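Local coordinates for uncharacterized protein (Sulfolobus solfataricus, PDB 4WYH) that acts as PriX, a noncatalytic subunit of the archaeal eukaryotic-type primase that is essential for efficient primer synthesis, at residues R47-I51 and F77-S83; Y53-Y58 and L104-L108; L71-K75 and E88-K92. All coordinates share one frame; numbering follows the deposited sequence.

Contact 1 (R47-I51 and F77-S83); sequences RKRFI and FYYKLQS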
loop_
_atom_site.group_PDB
_atom_site.type_symbol
_atom_site.label_atom_id
_atom_site.label_comp_id
_atom_site.label_asym_id
_atom_site.label_seq_id
_atom_site.Cartn_x
_atom_site.Cartn_y
_atom_site.Cartn_z
ATOM N N ARG A 47 3.369 0.213 7.276
ATOM C CA ARG A 47 2.088 -0.247 6.679
ATOM C C ARG A 47 1.131 0.824 6.314
ATOM O O ARG A 47 0.632 0.809 5.197
ATOM C CB ARG A 47 1.354 -1.246 7.585
ATOM C CG ARG A 47 1.940 -2.614 7.564
ATOM C CD ARG A 47 1.339 -3.491 8.669
ATOM N NE ARG A 47 1.654 -2.965 9.997
ATOM C CZ ARG A 47 1.025 -3.350 11.089
ATOM N NH1 ARG A 47 0.028 -4.267 11.050
ATOM N NH2 ARG A 47 1.406 -2.850 12.232
ATOM N N LYS A 48 0.890 1.786 7.223
ATOM C CA LYS A 48 -0.091 2.803 6.944
ATOM C C LYS A 48 0.386 3.756 5.849
ATOM O O LYS A 48 -0.309 4.041 4.921
ATOM C CB LYS A 48 -0.513 3.512 8.232
ATOM C CG LYS A 48 -1.497 2.670 9.026
ATOM C CD LYS A 48 -1.868 3.380 10.312
ATOM C CE LYS A 48 -2.658 2.431 11.176
ATOM N NZ LYS A 48 -3.008 3.083 12.469
ATOM N N ARG A 49 1.636 4.170 5.914
ATOM C CA ARG A 49 2.189 4.999 4.836
ATOM C C ARG A 49 2.210 4.276 3.472
ATOM O O ARG A 49 1.883 4.889 2.466
ATOM C CB ARG A 49 3.619 5.425 5.220
ATOM C CG ARG A 49 3.612 6.293 6.447
ATOM C CD ARG A 49 4.933 7.065 6.595
ATOM N NE ARG A 49 6.125 6.226 6.436
ATOM C CZ ARG A 49 6.748 5.641 7.433
ATOM N NH1 ARG A 49 6.241 5.717 8.624
ATOM N NH2 ARG A 49 7.859 4.932 7.232
ATOM N N PHE A 50 2.526 2.980 3.446
ATOM C CA PHE A 50 2.520 2.182 2.205
ATOM C C PHE A 50 1.114 2.192 1.665
ATOM O O PHE A 50 0.914 2.395 0.509
ATOM C CB PHE A 50 2.966 0.756 2.464
ATOM C CG PHE A 50 3.003 -0.106 1.217
ATOM C CD1 PHE A 50 3.949 0.135 0.261
ATOM C CD2 PHE A 50 2.047 -1.054 0.977
ATOM C CE1 PHE A 50 4.009 -0.619 -0.877
ATOM C CE2 PHE A 50 2.095 -1.821 -0.193
ATOM C CZ PHE A 50 3.073 -1.578 -1.114
ATOM N N ILE A 51 0.116 2.021 2.513
ATOM C CA ILE A 51 -1.295 2.153 2.068
ATOM C C ILE A 51 -1.660 3.529 1.521
ATOM O O ILE A 51 -2.227 3.633 0.434
ATOM C CB ILE A 51 -2.311 1.762 3.203
ATOM C CG1 ILE A 51 -2.200 0.271 3.554
ATOM C CG2 ILE A 51 -3.759 2.173 2.848
ATOM C CD1 ILE A 51 -2.969 -0.078 4.839
ATOM N N PHE A 77 -3.838 -7.007 3.637
ATOM C CA PHE A 77 -2.444 -6.597 3.736
ATOM C C PHE A 77 -2.061 -6.091 5.119
ATOM O O PHE A 77 -1.083 -6.581 5.704
ATOM C CB PHE A 77 -2.146 -5.481 2.718
ATOM C CG PHE A 77 -0.897 -4.731 3.017
ATOM C CD1 PHE A 77 0.329 -5.335 2.817
ATOM C CD2 PHE A 77 -0.930 -3.401 3.514
ATOM C CE1 PHE A 77 1.495 -4.635 3.098
ATOM C CE2 PHE A 77 0.256 -2.708 3.769
ATOM C CZ PHE A 77 1.449 -3.334 3.575
ATOM N N TYR A 78 -2.841 -5.155 5.664
ATOM C CA TYR A 78 -2.541 -4.564 6.958
ATOM C C TYR A 78 -2.370 -5.548 8.051
ATOM O O TYR A 78 -1.447 -5.377 8.852
ATOM C CB TYR A 78 -3.542 -3.449 7.373
ATOM C CG TYR A 78 -3.127 -2.789 8.658
ATOM C CD1 TYR A 78 -2.189 -1.771 8.690
ATOM C CD2 TYR A 78 -3.634 -3.252 9.879
ATOM C CE1 TYR A 78 -1.789 -1.214 9.908
ATOM C CE2 TYR A 78 -3.216 -2.744 11.087
ATOM C CZ TYR A 78 -2.283 -1.723 11.111
ATOM O OH TYR A 78 -1.902 -1.203 12.326
ATOM N N TYR A 79 -3.257 -6.560 8.141
ATOM C CA TYR A 79 -3.220 -7.509 9.226
ATOM C C TYR A 79 -2.308 -8.748 8.959
ATOM O O TYR A 79 -2.320 -9.719 9.699
ATOM C CB TYR A 79 -4.639 -7.887 9.654
ATOM C CG TYR A 79 -5.420 -6.746 10.258
ATOM C CD1 TYR A 79 -5.058 -6.211 11.485
ATOM C CD2 TYR A 79 -6.542 -6.207 9.620
ATOM C CE1 TYR A 79 -5.798 -5.162 12.090
ATOM C CE2 TYR A 79 -7.257 -5.134 10.220
ATOM C CZ TYR A 79 -6.878 -4.645 11.451
ATOM O OH TYR A 79 -7.516 -3.605 12.095
ATOM N N LYS A 80 -1.483 -8.697 7.934
ATOM C CA LYS A 80 -0.413 -9.684 7.840
ATOM C C LYS A 80 0.501 -9.640 9.056
ATOM O O LYS A 80 1.112 -10.633 9.388
ATOM C CB LYS A 80 0.425 -9.517 6.562
ATOM C CG LYS A 80 -0.358 -9.634 5.296
ATOM C CD LYS A 80 -0.966 -10.980 5.204
ATOM C CE LYS A 80 -0.633 -11.591 3.893
ATOM N NZ LYS A 80 -1.585 -12.686 3.571
ATOM N N LEU A 81 0.596 -8.495 9.739
ATOM C CA LEU A 81 1.407 -8.410 10.980
ATOM C C LEU A 81 0.790 -9.067 12.228
ATOM O O LEU A 81 1.485 -9.832 12.909
ATOM C CB LEU A 81 1.786 -6.952 11.296
ATOM C CG LEU A 81 3.130 -6.643 11.990
ATOM C CD1 LEU A 81 3.285 -7.459 13.237
ATOM C CD2 LEU A 81 4.340 -6.931 11.115
ATOM N N GLN A 82 -0.477 -8.759 12.538
ATOM C CA GLN A 82 -1.140 -9.088 13.873
ATOM C C GLN A 82 -0.717 -8.282 15.091
ATOM O O GLN A 82 -1.132 -8.627 16.204
ATOM C CB GLN A 82 -1.237 -10.599 14.316
ATOM C CG GLN A 82 -0.342 -11.674 13.722
ATOM C CD GLN A 82 -0.739 -13.056 14.228
ATOM O OE1 GLN A 82 -0.643 -14.051 13.496
ATOM N NE2 GLN A 82 -1.203 -13.126 15.481
ATOM N N SER A 83 0.106 -7.247 14.924
ATOM C CA SER A 83 0.083 -6.197 15.895
ATOM C C SER A 83 -0.423 -5.038 15.058
ATOM O O SER A 83 0.099 -4.710 14.012
ATOM C CB SER A 83 1.432 -5.921 16.545
ATOM O OG SER A 83 2.259 -5.205 15.657
#
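Arg47 reaches across to Tyr78 and Ser83. Three hydrogen bonds carry the polar part. Arg47 NH1 donates to Tyr78 O at 2.9 Å, with an N-H...O angle of 157°. Arg47 NH1 and NH2 together grip Ser83 O end-on, at 3.0 and 2.9 Å from one oxygen. Both acceptor oxygens lie close to the guanidinium plane, and Arg47 NE donates a hydrogen bond to Gln44 O, so the group is held against rotation.

The guanidinium also lies flat on the Tyr78 ring, planes 7° apart, as an off-centre cation-pi pair with Arg47 CZ 4.1 Å from the ring centroid. Leu81 CB and CG cover the opposite face. The bend at chi3 (-63°) turns the arginine tip into this slot.

The apolar part is centred on Phe77. Phe50 CD2 meets Phe77 CZ at 3.5 Å, the two rings oblique. Ile51 CG1 comes to the Phe77 ring edge, 3.9 Å from CE2. Val38 of helix 33-41 touches both phenylalanines.

A buried arginine thus ties the C-terminal end of helix 67-78 to the start of helix 47-63 in an all-helical fold, near Asp45, a manganese ligand of this protein, though no metal is bound in this model.

Contact 2 (Y53-Y58 and L104-L108); sequences YVASRY and LPWSL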
loop_
_atom_site.group_PDB
_atom_site.type_symbol
_atom_site.label_atom_id
_atom_site.label_comp_id
_atom_site.label_asym_id
_atom_site.label_seq_id
_atom_site.Cartn_x
_atom_site.Cartn_y
_atom_site.Cartn_z
ATOM N N TYR A 53 0.351 6.014 0.377
ATOM C CA TYR A 53 1.194 6.599 -0.681
ATOM C C TYR A 53 1.364 5.718 -1.867
ATOM O O TYR A 53 1.694 6.218 -2.965
ATOM C CB TYR A 53 2.583 7.140 -0.113
ATOM C CG TYR A 53 2.437 8.260 0.901
ATOM C CD1 TYR A 53 2.039 9.500 0.511
ATOM C CD2 TYR A 53 2.684 8.060 2.268
ATOM C CE1 TYR A 53 1.860 10.506 1.441
ATOM C CE2 TYR A 53 2.482 9.041 3.207
ATOM C CZ TYR A 53 2.046 10.264 2.792
ATOM O OH TYR A 53 1.886 11.290 3.670
ATOM N N VAL A 54 1.139 4.412 -1.691
ATOM C CA VAL A 54 1.437 3.469 -2.711
ATOM C C VAL A 54 0.254 2.543 -3.035
ATOM O O VAL A 54 -0.290 2.603 -4.135
ATOM C CB VAL A 54 2.720 2.660 -2.358
ATOM C CG1 VAL A 54 3.049 1.706 -3.468
ATOM C CG2 VAL A 54 3.868 3.600 -2.001
ATOM N N ALA A 55 -0.133 1.681 -2.112
ATOM C CA ALA A 55 -1.006 0.589 -2.468
ATOM C C ALA A 55 -2.397 1.047 -2.861
ATOM O O ALA A 55 -2.939 0.583 -3.859
ATOM C CB ALA A 55 -1.069 -0.401 -1.338
ATOM N N SER A 56 -2.981 1.958 -2.112
ATOM C CA SER A 56 -4.331 2.428 -2.439
ATOM C C SER A 56 -4.367 3.042 -3.864
ATOM O O SER A 56 -5.247 2.718 -4.626
ATOM C CB SER A 56 -4.858 3.481 -1.429
ATOM O OG SER A 56 -4.057 4.639 -1.433
ATOM N N ARG A 57 -3.379 3.881 -4.175
ATOM C CA ARG A 57 -3.273 4.535 -5.475
ATOM C C ARG A 57 -3.040 3.539 -6.603
ATOM O O ARG A 57 -3.615 3.659 -7.645
ATOM C CB ARG A 57 -2.120 5.490 -5.431
ATOM C CG ARG A 57 -2.170 6.485 -4.264
ATOM C CD ARG A 57 -1.057 7.478 -4.401
ATOM N NE ARG A 57 -1.048 8.429 -3.341
ATOM C CZ ARG A 57 -0.276 9.493 -3.315
ATOM N NH1 ARG A 57 0.572 9.734 -4.323
ATOM N NH2 ARG A 57 -0.316 10.301 -2.259
ATOM N N TYR A 58 -2.192 2.541 -6.384
ATOM C CA TYR A 58 -2.028 1.492 -7.369
ATOM C C TYR A 58 -3.328 0.754 -7.678
ATOM O O TYR A 58 -3.750 0.592 -8.829
ATOM C CB TYR A 58 -0.987 0.530 -6.869
ATOM C CG TYR A 58 -0.891 -0.764 -7.648
ATOM C CD1 TYR A 58 -0.458 -0.764 -8.945
ATOM C CD2 TYR A 58 -1.304 -2.004 -7.066
ATOM C CE1 TYR A 58 -0.396 -1.966 -9.682
ATOM C CE2 TYR A 58 -1.264 -3.205 -7.787
ATOM C CZ TYR A 58 -0.772 -3.173 -9.061
ATOM O OH TYR A 58 -0.646 -4.271 -9.812
ATOM N N LEU A 104 -1.016 9.039 -8.109
ATOM C CA LEU A 104 -0.187 7.933 -8.524
ATOM C C LEU A 104 0.712 7.360 -7.423
ATOM O O LEU A 104 1.264 8.091 -6.622
ATOM C CB LEU A 104 0.747 8.378 -9.625
ATOM C CG LEU A 104 0.068 8.896 -10.875
ATOM C CD1 LEU A 104 1.081 9.718 -11.690
ATOM C CD2 LEU A 104 -0.443 7.731 -11.677
ATOM N N PRO A 105 0.873 6.028 -7.398
ATOM C CA PRO A 105 1.689 5.441 -6.322
ATOM C C PRO A 105 3.098 6.027 -6.346
ATOM O O PRO A 105 3.620 6.286 -7.418
ATOM C CB PRO A 105 1.682 3.965 -6.656
ATOM C CG PRO A 105 1.470 3.913 -8.117
ATOM C CD PRO A 105 0.493 5.014 -8.389
ATOM N N TRP A 106 3.695 6.319 -5.192
ATOM C CA TRP A 106 5.122 6.684 -5.169
ATOM C C TRP A 106 6.022 5.585 -5.814
ATOM O O TRP A 106 5.837 4.374 -5.631
ATOM C CB TRP A 106 5.545 6.847 -3.732
ATOM C CG TRP A 106 5.154 8.075 -3.041
ATOM C CD1 TRP A 106 4.193 9.010 -3.413
ATOM C CD2 TRP A 106 5.699 8.526 -1.814
ATOM N NE1 TRP A 106 4.163 10.002 -2.518
ATOM C CE2 TRP A 106 5.049 9.738 -1.495
ATOM C CE3 TRP A 106 6.649 8.013 -0.933
ATOM C CZ2 TRP A 106 5.323 10.449 -0.318
ATOM C CZ3 TRP A 106 6.944 8.733 0.199
ATOM C CH2 TRP A 106 6.273 9.937 0.495
ATOM N N SER A 107 6.964 6.005 -6.646
ATOM C CA SER A 107 7.923 5.107 -7.220
ATOM C C SER A 107 8.859 4.549 -6.154
ATOM O O SER A 107 8.967 5.075 -5.126
ATOM C CB SER A 107 8.732 5.837 -8.312
ATOM O OG SER A 107 9.534 6.845 -7.752
ATOM N N LEU A 108 9.552 3.481 -6.465
ATOM C CA LEU A 108 10.610 3.011 -5.608
ATOM C C LEU A 108 11.641 4.069 -5.425
ATOM O O LEU A 108 12.177 4.211 -4.357
ATOM C CB LEU A 108 11.238 1.747 -6.186
ATOM C CG LEU A 108 10.311 0.571 -6.015
ATOM C CD1 LEU A 108 10.508 -0.432 -7.117
ATOM C CD2 LEU A 108 10.553 -0.050 -4.676
HETATM O O HOH W 1 2.374 11.744 -4.721
#
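Tyr53 and Trp106 run alongside each other in the same direction and open the tight part of this contact. The Tyr53 ring and the indole six-membered ring make an offset stack, centroids 4.5 Å apart and planes 29° apart. Tyr53 CB sits over the indole face as a CH-pi contact, 3.8 Å from the centroid of the Trp106 five-membered ring. With chi1 at -77°, Trp106 CG is anti to its own carbonyl carbon, which lays the indole along the tyrosine.

Pro105 completes the tight part. Tyr53 O, at the start of a pi-type turn in helix 47-63, accepts from Trp106 N at 3.0 Å. Pro105 CA adds a CA-H...O contact to the same oxygen. Pro105 CB lies 3.5 Å from Val54 O and also faces Tyr58 CB. Val54 CG2 packs on Trp106 CB.

The looser side is polar and wet. The extended Arg57 chain carries its NH1 to 2.9 Å from Leu104 O. Leu104 O lies in the guanidinium plane, while Arg57 NH1 sits above the carbonyl plane. A water accepts from Arg57 NH1 at 2.7 Å and, weakly, from Trp106 NE1. The CB of exposed Leu104 is directed away from the helix.

With an alanine in place of Trp106, Tyr53 would probably lose both its stacking partner and the indole face under its CB, and the water a weak donor.

Around the contact, Val54 also packs on Trp34 and Ile35 of helix 33-41, and Arg57 touches Val98 of helix 88-101. Trp106 meets Ile111 and Arg110 of helix 108-114, so the loop segment bridges helix 47-63 and helix 108-114.

Contact 3 (L71-K75 and E88-K92); sequences LQTLK and ESWLK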
loop_
_atom_site.group_PDB
_atom_site.type_symbol
_atom_site.label_atom_id
_atom_site.label_comp_id
_atom_site.label_asym_id
_atom_site.label_seq_id
_atom_site.Cartn_x
_atom_site.Cartn_y
_atom_site.Cartn_z
ATOM N N LEU A 71 -10.739 -2.063 -0.543
ATOM C CA LEU A 71 -10.859 -2.107 0.881
ATOM C C LEU A 71 -10.427 -3.446 1.448
ATOM O O LEU A 71 -9.696 -3.503 2.416
ATOM C CB LEU A 71 -12.278 -1.715 1.319
ATOM C CG LEU A 71 -12.545 -1.886 2.820
ATOM C CD1 LEU A 71 -11.716 -0.955 3.664
ATOM C CD2 LEU A 71 -14.025 -1.743 3.157
ATOM N N GLN A 72 -10.862 -4.532 0.837
ATOM C CA GLN A 72 -10.552 -5.845 1.375
ATOM C C GLN A 72 -9.097 -6.114 1.187
ATOM O O GLN A 72 -8.451 -6.574 2.077
ATOM C CB GLN A 72 -11.413 -6.918 0.674
ATOM C CG GLN A 72 -11.102 -8.310 1.170
ATOM C CD GLN A 72 -11.254 -8.471 2.673
ATOM O OE1 GLN A 72 -12.184 -7.918 3.277
ATOM N NE2 GLN A 72 -10.353 -9.242 3.294
ATOM N N THR A 73 -8.552 -5.790 0.027
ATOM C CA THR A 73 -7.140 -5.992 -0.257
ATOM C C THR A 73 -6.200 -5.248 0.718
ATOM O O THR A 73 -5.196 -5.810 1.214
ATOM C CB THR A 73 -6.863 -5.503 -1.687
ATOM O OG1 THR A 73 -7.685 -6.271 -2.584
ATOM C CG2 THR A 73 -5.386 -5.697 -2.014
ATOM N N LEU A 74 -6.555 -3.983 0.986
ATOM C CA LEU A 74 -5.785 -3.139 1.890
ATOM C C LEU A 74 -5.858 -3.641 3.319
ATOM O O LEU A 74 -4.855 -3.636 4.048
ATOM C CB LEU A 74 -6.274 -1.683 1.772
ATOM C CG LEU A 74 -6.021 -1.055 0.415
ATOM C CD1 LEU A 74 -6.687 0.283 0.253
ATOM C CD2 LEU A 74 -4.521 -0.964 0.202
ATOM N N LYS A 75 -7.059 -4.029 3.752
ATOM C CA LYS A 75 -7.228 -4.551 5.116
ATOM C C LYS A 75 -6.496 -5.898 5.361
ATOM O O LYS A 75 -5.783 -6.043 6.362
ATOM C CB LYS A 75 -8.729 -4.659 5.456
ATOM C CG LYS A 75 -8.971 -4.773 6.921
ATOM C CD LYS A 75 -10.255 -5.542 7.180
ATOM C CE LYS A 75 -11.450 -4.631 7.251
ATOM N NZ LYS A 75 -12.598 -5.425 7.777
ATOM N N GLU A 88 -11.670 0.957 9.268
ATOM C CA GLU A 88 -12.308 0.905 7.974
ATOM C C GLU A 88 -12.617 2.313 7.465
ATOM O O GLU A 88 -12.535 2.552 6.304
ATOM C CB GLU A 88 -13.582 0.098 7.962
ATOM C CG GLU A 88 -13.293 -1.382 7.786
ATOM C CD GLU A 88 -14.536 -2.206 7.481
ATOM O OE1 GLU A 88 -15.625 -1.644 7.261
ATOM O OE2 GLU A 88 -14.398 -3.427 7.462
ATOM N N SER A 89 -13.016 3.196 8.346
ATOM C CA SER A 89 -13.372 4.547 7.939
ATOM C C SER A 89 -12.108 5.247 7.347
ATOM O O SER A 89 -12.199 5.955 6.319
ATOM C CB SER A 89 -13.981 5.302 9.126
ATOM O OG SER A 89 -12.940 5.762 9.963
ATOM N N TRP A 90 -10.931 5.001 7.939
ATOM C CA TRP A 90 -9.686 5.524 7.370
ATOM C C TRP A 90 -9.469 4.939 5.945
ATOM O O TRP A 90 -9.230 5.664 5.007
ATOM C CB TRP A 90 -8.502 5.207 8.273
ATOM C CG TRP A 90 -7.253 5.812 7.873
ATOM C CD1 TRP A 90 -6.840 7.108 8.157
ATOM C CD2 TRP A 90 -6.165 5.193 7.193
ATOM N NE1 TRP A 90 -5.583 7.318 7.666
ATOM C CE2 TRP A 90 -5.140 6.160 7.068
ATOM C CE3 TRP A 90 -5.930 3.918 6.699
ATOM C CZ2 TRP A 90 -3.927 5.882 6.460
ATOM C CZ3 TRP A 90 -4.704 3.665 6.074
ATOM C CH2 TRP A 90 -3.727 4.629 5.990
ATOM N N LEU A 91 -9.583 3.635 5.816
ATOM C CA LEU A 91 -9.333 2.951 4.527
ATOM C C LEU A 91 -10.273 3.415 3.432
ATOM O O LEU A 91 -9.839 3.681 2.340
ATOM C CB LEU A 91 -9.388 1.454 4.690
ATOM C CG LEU A 91 -8.245 0.849 5.512
ATOM C CD1 LEU A 91 -8.495 -0.625 5.871
ATOM C CD2 LEU A 91 -6.911 0.990 4.774
ATOM N N LYS A 92 -11.559 3.517 3.749
ATOM C CA LYS A 92 -12.524 3.998 2.814
ATOM C C LYS A 92 -12.237 5.439 2.417
ATOM O O LYS A 92 -12.283 5.781 1.228
ATOM C CB LYS A 92 -13.943 3.927 3.363
ATOM C CG LYS A 92 -14.378 2.547 3.758
ATOM C CD LYS A 92 -15.842 2.601 4.225
ATOM C CE LYS A 92 -16.438 1.218 4.425
ATOM N NZ LYS A 92 -17.695 1.423 5.209
#
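Leu71 and Leu91 meet nearly perpendicular at the centre of this helix pair. Leu71 CD1 touches Leu91 CB at 3.5 Å, while its other branch, CD2, lies 4.0 Å from Lys92 CE. Leu91 also sends CD2 to Leu74 CB at 4.1 Å, so it packs between successive turns of helix 67-78.

Lys75 can be followed outward. Lys75 CB rests on Leu91 CD1, 4.1 Å away. CG and CD make no close contact across; a bend at chi3 (-90°) swings the end toward Glu88. Lys75 CE lies 3.2 Å from Glu88 OE2. At the tip, Lys75 NZ makes a salt bridge to Glu88 OE2 at 2.7 Å, and that oxygen accepts through its anti lone pair. The extended Glu88 chain brings its carboxylate out to meet the ammonium. The ion pair thus lies beside the leucine cluster, between partly exposed residues.

Leu74 continues inward to Ala55 and Leu59 of helix 47-63, and Ile95 of helix 88-101 touches both Leu71 and Leu74. The short helix segments cross at 121°, with axes 10.3 Å apart at closest approach. This is steeply crossed helix-helix packing, centred on leucines, in a compact all-helical fold, with the salt bridge at its margin.

Overall arrangement
Past helix 33-41, the chain enters helix 47-63, whose start serves contact 1 and whose middle serves contact 2. Helix 67-78 follows. Its 71-75 part opens contact 3, and its end with the turn after it closes contact 1. Helix 88-101 then closes contact 3, so contacts 1 and 3 cross. The loop at 104-108 closes contact 2, the longest of the three loops: contact 2 crosses contact 1 and encloses contact 3. Ile51 packs on Trp90 and Leu91, and Ala55 on Leu74, joining the three contacts. Together they tie helices 47-63, 67-78 and 88-101 and the approach to helix 108-114 into one compact helical domain.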